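Local coordinates for protein oxidoreductase, short chain dehydrogenase/reductase family (PDB 5WJS) that binds NADH in a Rossmann fold and, as a member of the short-chain dehydrogenase/reductase family, probably catalyses a nucleotide-dependent oxidation or reduction, at residues 69-74 with 90-95; 159-164 with 207-212. All blocks are in the same frame, centred on the assembly; numbering follows the deposited sequence.

Interaction 1. Residues 69-74 with 90-95; sequences LDEQAA and FVACDL. With NAI (1,4-dihydronicotinamide adenine dinucleotide), chain C.
Ala74 sets its methyl group squarely over the centre of the Phe90 ring: CB lies 3.3 Å from the ring centroid and 10° off the normal, a CH-pi contact. A chi1 of 170° swings the ring away from the backbone N of Phe90, presenting that face to Ala74. This is the tightly packed, buried end. Toward solvent the fit is looser: the extended side chain of Glu71 runs past Ala92, CD 3.7 Å from Ala92 CB, and Leu69 CD2 approaches Asp94 CB at 3.8 Å. CB, CG and CD1 of Leu69 lie against the adenine of NADH, CG 3.7 Å from N1A. Asp94 and Leu95 bind the adenine: N6A donates to Asp94 OD2 at 2.8 Å, an oxygen also hydrogen-bonded to Thr96 OG1. Leu95 N donates to N1A (3.1 Å, 165°). Asp70 N-caps the helix, its OD1 accepting from Ala73 N at 3.2 Å from above the carboxylate plane. In the Rossmann fold, the contact lies within the beta-alpha-beta unit of strand 63-68, helix 71-80 and edge strand 89-92; Phe66 of the adjoining strand 63-68 touches both Ala74 and Phe90, while helix 98-112 receives Val91 and Cys93.

Interaction 2. Residues 159-164 with 207-212; sequences DMKRLG and FGIRVN
Lys161 and Phe207 have the most surface buried here, and they meet chain over ring. The lysine lies across one face of the phenyl group, starting with CG 3.8 Å from Phe207 CG and bringing CE over the middle of the ring, 3.4 Å from the centroid and 7° off the normal. This CH-pi contact is continued by the ammonium group: NZ is 4.2 Å from the centroid, still above the face at 26° from the normal, a cation-pi interaction. Chi1 of -75° places CG beside the backbone N, and the extended chain beyond it carries CE and NZ along the ring.

Ile209 is the third main contributor and belongs to the buried side. Its CD1 rests 3.7 Å from Met160 CB, the two side chains crossing at about a right angle, while Met160 SD passes Ile209 CG2 at 4.1 Å. The arrangement joins the C-terminal end of helix 135-163 to the start of strand 209-216 in the parallel sheet of the Rossmann fold. Strand 166-171 lies next to 209-216, and its Ile168 touches both Met160 and Ile209; Leu204 of helix 184-204 also packs on Ile209.

Where the helix stops, Gly164 adopts positive phi in a Schellman motif, its N bonded to Lys161 O at 2.9 Å. The same Lys161 carbonyl accepts from a water that also donates to Phe207 O at 3.0 Å, bridging the helix end to the turn before the strand.

Interactions 1 and 2 both reach the seven-stranded parallel sheet, but at well-separated places: their centres are 27 Å apart, their nearest atoms about 14 Å, and they do not touch. Interaction 1 involves outermost strand 89-92, whereas strand 209-216 of interaction 2 lies next to outermost strand 271-274; four strands separate 89-92 from 209-216. They follow in series along the chain. The 69-74/90-95 contact borders the adenine end of the NADH site, to which Asp68 and Thr47 also contribute; the 159-164/207-212 contact lies away from the annotated cofactor-binding residues.

Interaction 1. Residues 69-74 with 90-95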
loop_
_atom_site.group_PDB
_atom_site.type_symbol
_atom_site.label_atom_id
_atom_site.label_comp_id
_atom_site.label_asym_id
_atom_site.label_seq_id
_atom_site.Cartn_x
_atom_site.Cartn_y
_atom_site.Cartn_z
ATOM N N LEU A 69 3.447 -27.659 6.526
ATOM C CA LEU A 69 3.985 -28.895 7.091
ATOM C C LEU A 69 3.525 -29.115 8.521
ATOM O O LEU A 69 3.393 -30.263 8.957
ATOM C CB LEU A 69 5.515 -28.873 7.070
ATOM C CG LEU A 69 6.215 -29.484 5.857
ATOM C CD1 LEU A 69 7.723 -29.346 6.021
ATOM C CD2 LEU A 69 5.800 -30.951 5.667
ATOM N N ASP A 70 3.271 -28.034 9.252
ATOM C CA ASP A 70 3.064 -28.070 10.700
ATOM C C ASP A 70 1.602 -28.392 10.988
ATOM O O ASP A 70 0.778 -27.502 11.186
ATOM C CB ASP A 70 3.480 -26.735 11.307
ATOM C CG ASP A 70 3.432 -26.743 12.815
ATOM O OD1 ASP A 70 2.869 -27.689 13.399
ATOM O OD2 ASP A 70 3.958 -25.799 13.421
ATOM N N GLU A 71 1.283 -29.683 11.038
ATOM C CA GLU A 71 -0.114 -30.101 11.141
ATOM C C GLU A 71 -0.717 -29.767 12.496
ATOM O O GLU A 71 -1.890 -29.378 12.573
ATOM C CB GLU A 71 -0.236 -31.597 10.877
ATOM C CG GLU A 71 0.350 -31.997 9.560
ATOM C CD GLU A 71 -0.169 -33.315 9.080
ATOM O OE1 GLU A 71 0.640 -34.096 8.540
ATOM O OE2 GLU A 71 -1.381 -33.565 9.247
ATOM N N GLN A 72 0.037 -29.954 13.580
ATOM C CA GLN A 72 -0.517 -29.658 14.898
ATOM C C GLN A 72 -0.933 -28.192 14.988
ATOM O O GLN A 72 -2.081 -27.876 15.324
ATOM C CB GLN A 72 0.490 -30.015 15.994
ATOM N N ALA A 73 -0.020 -27.281 14.649
ATOM C CA ALA A 73 -0.351 -25.862 14.696
ATOM C C ALA A 73 -1.484 -25.527 13.740
ATOM O O ALA A 73 -2.329 -24.683 14.058
ATOM C CB ALA A 73 0.885 -25.024 14.371
ATOM N N ALA A 74 -1.530 -26.207 12.586
ATOM C CA ALA A 74 -2.538 -25.928 11.565
ATOM C C ALA A 74 -3.935 -26.322 12.026
ATOM O O ALA A 74 -4.895 -25.560 11.844
ATOM C CB ALA A 74 -2.190 -26.666 10.276
ATOM N N PHE A 90 -7.662 -26.790 5.759
ATOM C CA PHE A 90 -6.233 -27.081 5.841
ATOM C C PHE A 90 -5.926 -28.360 5.081
ATOM O O PHE A 90 -6.607 -29.366 5.266
ATOM C CB PHE A 90 -5.760 -27.240 7.292
ATOM C CG PHE A 90 -4.350 -27.767 7.414
ATOM C CD1 PHE A 90 -4.098 -29.010 7.984
ATOM C CD2 PHE A 90 -3.277 -27.024 6.936
ATOM C CE1 PHE A 90 -2.788 -29.499 8.095
ATOM C CE2 PHE A 90 -1.966 -27.509 7.022
ATOM C CZ PHE A 90 -1.723 -28.748 7.610
ATOM N N VAL A 91 -4.893 -28.324 4.244
ATOM C CA VAL A 91 -4.325 -29.527 3.646
ATOM C C VAL A 91 -2.823 -29.494 3.881
ATOM O O VAL A 91 -2.165 -28.493 3.576
ATOM C CB VAL A 91 -4.630 -29.645 2.143
ATOM C CG1 VAL A 91 -3.900 -30.844 1.569
ATOM C CG2 VAL A 91 -6.136 -29.776 1.907
ATOM N N ALA A 92 -2.287 -30.578 4.436
ATOM C CA ALA A 92 -0.864 -30.663 4.713
ATOM C C ALA A 92 -0.086 -30.923 3.433
ATOM O O ALA A 92 -0.535 -31.679 2.571
ATOM C CB ALA A 92 -0.588 -31.778 5.721
ATOM N N CYS A 93 1.079 -30.288 3.301
ATOM C CA CYS A 93 2.030 -30.718 2.281
ATOM C C CYS A 93 3.376 -30.067 2.543
ATOM O O CYS A 93 3.474 -29.052 3.240
ATOM C CB CYS A 93 1.567 -30.391 0.857
ATOM S SG CYS A 93 1.631 -28.654 0.444
ATOM N N ASP A 94 4.416 -30.692 1.989
ATOM C CA ASP A 94 5.755 -30.114 1.913
ATOM C C ASP A 94 5.859 -29.415 0.564
ATOM O O ASP A 94 5.920 -30.072 -0.476
ATOM C CB ASP A 94 6.821 -31.201 2.048
ATOM C CG ASP A 94 8.239 -30.640 2.110
ATOM O OD1 ASP A 94 9.090 -31.249 2.784
ATOM O OD2 ASP A 94 8.502 -29.581 1.514
ATOM N N LEU A 95 5.886 -28.093 0.570
ATOM C CA LEU A 95 5.934 -27.246 -0.615
ATOM C C LEU A 95 7.224 -27.371 -1.404
ATOM O O LEU A 95 7.326 -26.766 -2.470
ATOM C CB LEU A 95 5.767 -25.782 -0.217
ATOM C CG LEU A 95 4.466 -25.355 0.449
ATOM C CD1 LEU A 95 4.450 -23.870 0.645
ATOM C CD2 LEU A 95 3.333 -25.745 -0.425
HETATM P PA NAI C . 8.186 -18.764 9.559
HETATM O O1A NAI C . 9.430 -19.561 9.252
HETATM O O2A NAI C . 8.066 -18.362 11.029
HETATM O O5B NAI C . 6.844 -19.651 9.168
HETATM C C5B NAI C . 6.767 -20.198 7.867
HETATM C C4B NAI C . 5.447 -21.072 7.856
HETATM O O4B NAI C . 5.511 -21.839 6.502
HETATM C C3B NAI C . 5.483 -21.930 8.790
HETATM O O3B NAI C . 4.162 -22.221 9.380
HETATM C C2B NAI C . 6.063 -23.323 8.078
HETATM O O2B NAI C . 5.540 -24.444 8.823
HETATM C C1B NAI C . 5.679 -23.319 6.851
HETATM N N9A NAI C . 6.833 -23.857 6.094
HETATM C C8A NAI C . 8.155 -23.701 6.048
HETATM N N7A NAI C . 8.625 -24.565 5.131
HETATM C C5A NAI C . 7.584 -25.250 4.638
HETATM C C6A NAI C . 7.552 -26.263 3.705
HETATM N N6A NAI C . 8.419 -27.066 2.783
HETATM N N1A NAI C . 6.395 -26.809 3.349
HETATM C C2A NAI C . 5.233 -26.392 3.933
HETATM N N3A NAI C . 5.269 -25.391 4.881
HETATM C C4A NAI C . 6.455 -24.837 5.229
HETATM O O3 NAI C . 8.139 -17.447 8.558
HETATM P PN NAI C . 7.517 -16.009 8.973
HETATM O O1N NAI C . 6.129 -16.157 9.542
HETATM O O2N NAI C . 8.399 -15.320 9.931
HETATM O O5D NAI C . 7.478 -15.050 7.571
HETATM C C5D NAI C . 6.457 -15.271 6.612
HETATM C C4D NAI C . 6.903 -14.583 5.281
HETATM O O4D NAI C . 7.362 -13.366 5.524
HETATM C C3D NAI C . 8.075 -15.365 4.732
HETATM O O3D NAI C . 7.923 -15.499 3.380
HETATM C C2D NAI C . 9.313 -14.513 5.094
HETATM O O2D NAI C . 10.461 -14.761 4.163
HETATM C C1D NAI C . 8.873 -13.290 5.035
HETATM N N1N NAI C . 9.624 -12.403 5.944
HETATM C C2N NAI C . 9.313 -12.392 7.370
HETATM C C3N NAI C . 10.182 -11.548 8.342
HETATM C C7N NAI C . 9.893 -11.644 9.862
HETATM O O7N NAI C . 10.515 -10.984 10.622
HETATM N N7N NAI C . 8.834 -12.565 10.353
HETATM C C4N NAI C . 11.229 -10.542 7.822
HETATM C C5N NAI C . 11.172 -10.341 6.274
HETATM C C6N NAI C . 10.683 -11.533 5.427
#

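Interaction 2. Residues 159-164 with 207-212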
loop_
_atom_site.group_PDB
_atom_site.type_symbol
_atom_site.label_atom_id
_atom_site.label_comp_id
_atom_site.label_asym_id
_atom_site.label_seq_id
_atom_site.Cartn_x
_atom_site.Cartn_y
_atom_site.Cartn_z
ATOM N N ASP A 159 -7.971 -20.375 -12.876
ATOM C CA ASP A 159 -9.054 -19.925 -12.003
ATOM C C ASP A 159 -9.258 -18.417 -12.100
ATOM O O ASP A 159 -10.386 -17.932 -12.249
ATOM C CB ASP A 159 -8.743 -20.287 -10.548
ATOM C CG ASP A 159 -9.028 -21.730 -10.227
ATOM O OD1 ASP A 159 -9.626 -22.431 -11.076
ATOM O OD2 ASP A 159 -8.660 -22.153 -9.107
ATOM N N MET A 160 -8.170 -17.652 -11.985
ATOM C CA MET A 160 -8.318 -16.205 -11.930
ATOM C C MET A 160 -8.725 -15.647 -13.284
ATOM O O MET A 160 -9.526 -14.707 -13.359
ATOM C CB MET A 160 -7.024 -15.566 -11.421
ATOM C CG MET A 160 -6.754 -15.878 -9.970
ATOM S SD MET A 160 -5.178 -15.203 -9.390
ATOM C CE MET A 160 -5.210 -15.635 -7.655
ATOM N N LYS A 161 -8.172 -16.202 -14.365
ATOM C CA LYS A 161 -8.655 -15.867 -15.698
ATOM C C LYS A 161 -10.160 -16.077 -15.790
ATOM O O LYS A 161 -10.900 -15.161 -16.162
ATOM C CB LYS A 161 -7.932 -16.709 -16.753
ATOM C CG LYS A 161 -6.506 -16.274 -17.037
ATOM C CD LYS A 161 -5.859 -17.181 -18.094
ATOM C CE LYS A 161 -4.584 -16.565 -18.634
ATOM N NZ LYS A 161 -3.889 -17.450 -19.606
ATOM N N ARG A 162 -10.634 -17.274 -15.413
ATOM C CA ARG A 162 -12.061 -17.571 -15.534
ATOM C C ARG A 162 -12.908 -16.675 -14.637
ATOM O O ARG A 162 -14.025 -16.302 -15.014
ATOM C CB ARG A 162 -12.334 -19.047 -15.227
ATOM N N LEU A 163 -12.401 -16.305 -13.458
ATOM C CA LEU A 163 -13.134 -15.368 -12.614
ATOM C C LEU A 163 -13.120 -13.945 -13.154
ATOM O O LEU A 163 -13.859 -13.105 -12.636
ATOM C CB LEU A 163 -12.569 -15.356 -11.194
ATOM C CG LEU A 163 -12.649 -16.667 -10.413
ATOM C CD1 LEU A 163 -11.818 -16.547 -9.145
ATOM C CD2 LEU A 163 -14.110 -17.051 -10.101
ATOM N N GLY A 164 -12.302 -13.649 -14.160
ATOM C CA GLY A 164 -12.156 -12.286 -14.637
ATOM C C GLY A 164 -11.112 -11.452 -13.918
ATOM O O GLY A 164 -11.047 -10.240 -14.148
ATOM N N PHE A 207 -5.402 -10.077 -17.959
ATOM C CA PHE A 207 -6.512 -10.873 -17.462
ATOM C C PHE A 207 -7.058 -10.339 -16.148
ATOM O O PHE A 207 -7.801 -11.048 -15.463
ATOM C CB PHE A 207 -6.078 -12.332 -17.318
ATOM C CG PHE A 207 -5.521 -12.909 -18.590
ATOM C CD1 PHE A 207 -6.372 -13.366 -19.593
ATOM C CD2 PHE A 207 -4.149 -12.972 -18.795
ATOM C CE1 PHE A 207 -5.863 -13.888 -20.781
ATOM C CE2 PHE A 207 -3.628 -13.494 -19.976
ATOM C CZ PHE A 207 -4.490 -13.952 -20.976
ATOM N N GLY A 208 -6.708 -9.107 -15.780
ATOM C CA GLY A 208 -7.165 -8.553 -14.524
ATOM C C GLY A 208 -6.527 -9.158 -13.292
ATOM O O GLY A 208 -7.046 -8.981 -12.183
ATOM N N ILE A 209 -5.411 -9.862 -13.451
ATOM C CA ILE A 209 -4.693 -10.462 -12.332
ATOM C C ILE A 209 -3.591 -9.508 -11.884
ATOM O O ILE A 209 -2.684 -9.192 -12.662
ATOM C CB ILE A 209 -4.100 -11.820 -12.728
ATOM C CG1 ILE A 209 -5.210 -12.778 -13.125
ATOM C CG2 ILE A 209 -3.243 -12.386 -11.594
ATOM C CD1 ILE A 209 -4.712 -14.025 -13.892
ATOM N N ARG A 210 -3.672 -9.036 -10.642
ATOM C CA ARG A 210 -2.579 -8.272 -10.057
ATOM C C ARG A 210 -1.589 -9.201 -9.365
ATOM O O ARG A 210 -1.957 -10.235 -8.795
ATOM C CB ARG A 210 -3.076 -7.252 -9.038
ATOM C CG ARG A 210 -4.155 -6.341 -9.529
ATOM C CD ARG A 210 -5.070 -6.066 -8.358
ATOM N NE ARG A 210 -6.335 -6.744 -8.472
ATOM C CZ ARG A 210 -7.189 -6.943 -7.471
ATOM N NH1 ARG A 210 -6.914 -6.550 -6.233
ATOM N NH2 ARG A 210 -8.331 -7.546 -7.725
ATOM N N VAL A 211 -0.319 -8.818 -9.422
ATOM C CA VAL A 211 0.753 -9.538 -8.751
ATOM C C VAL A 211 1.617 -8.502 -8.041
ATOM O O VAL A 211 2.094 -7.546 -8.667
ATOM C CB VAL A 211 1.591 -10.382 -9.726
ATOM C CG1 VAL A 211 2.543 -11.316 -8.949
ATOM C CG2 VAL A 211 0.696 -11.187 -10.680
ATOM N N ASN A 212 1.794 -8.675 -6.735
ATOM C CA ASN A 212 2.548 -7.736 -5.919
ATOM C C ASN A 212 3.444 -8.509 -4.968
ATOM O O ASN A 212 3.140 -9.645 -4.585
ATOM C CB ASN A 212 1.627 -6.808 -5.111
ATOM C CG ASN A 212 0.875 -5.833 -5.985
ATOM O OD1 ASN A 212 1.480 -4.946 -6.592
ATOM N ND2 ASN A 212 -0.467 -5.984 -6.050
HETATM O O HOH W 1 -9.901 -12.590 -16.908
#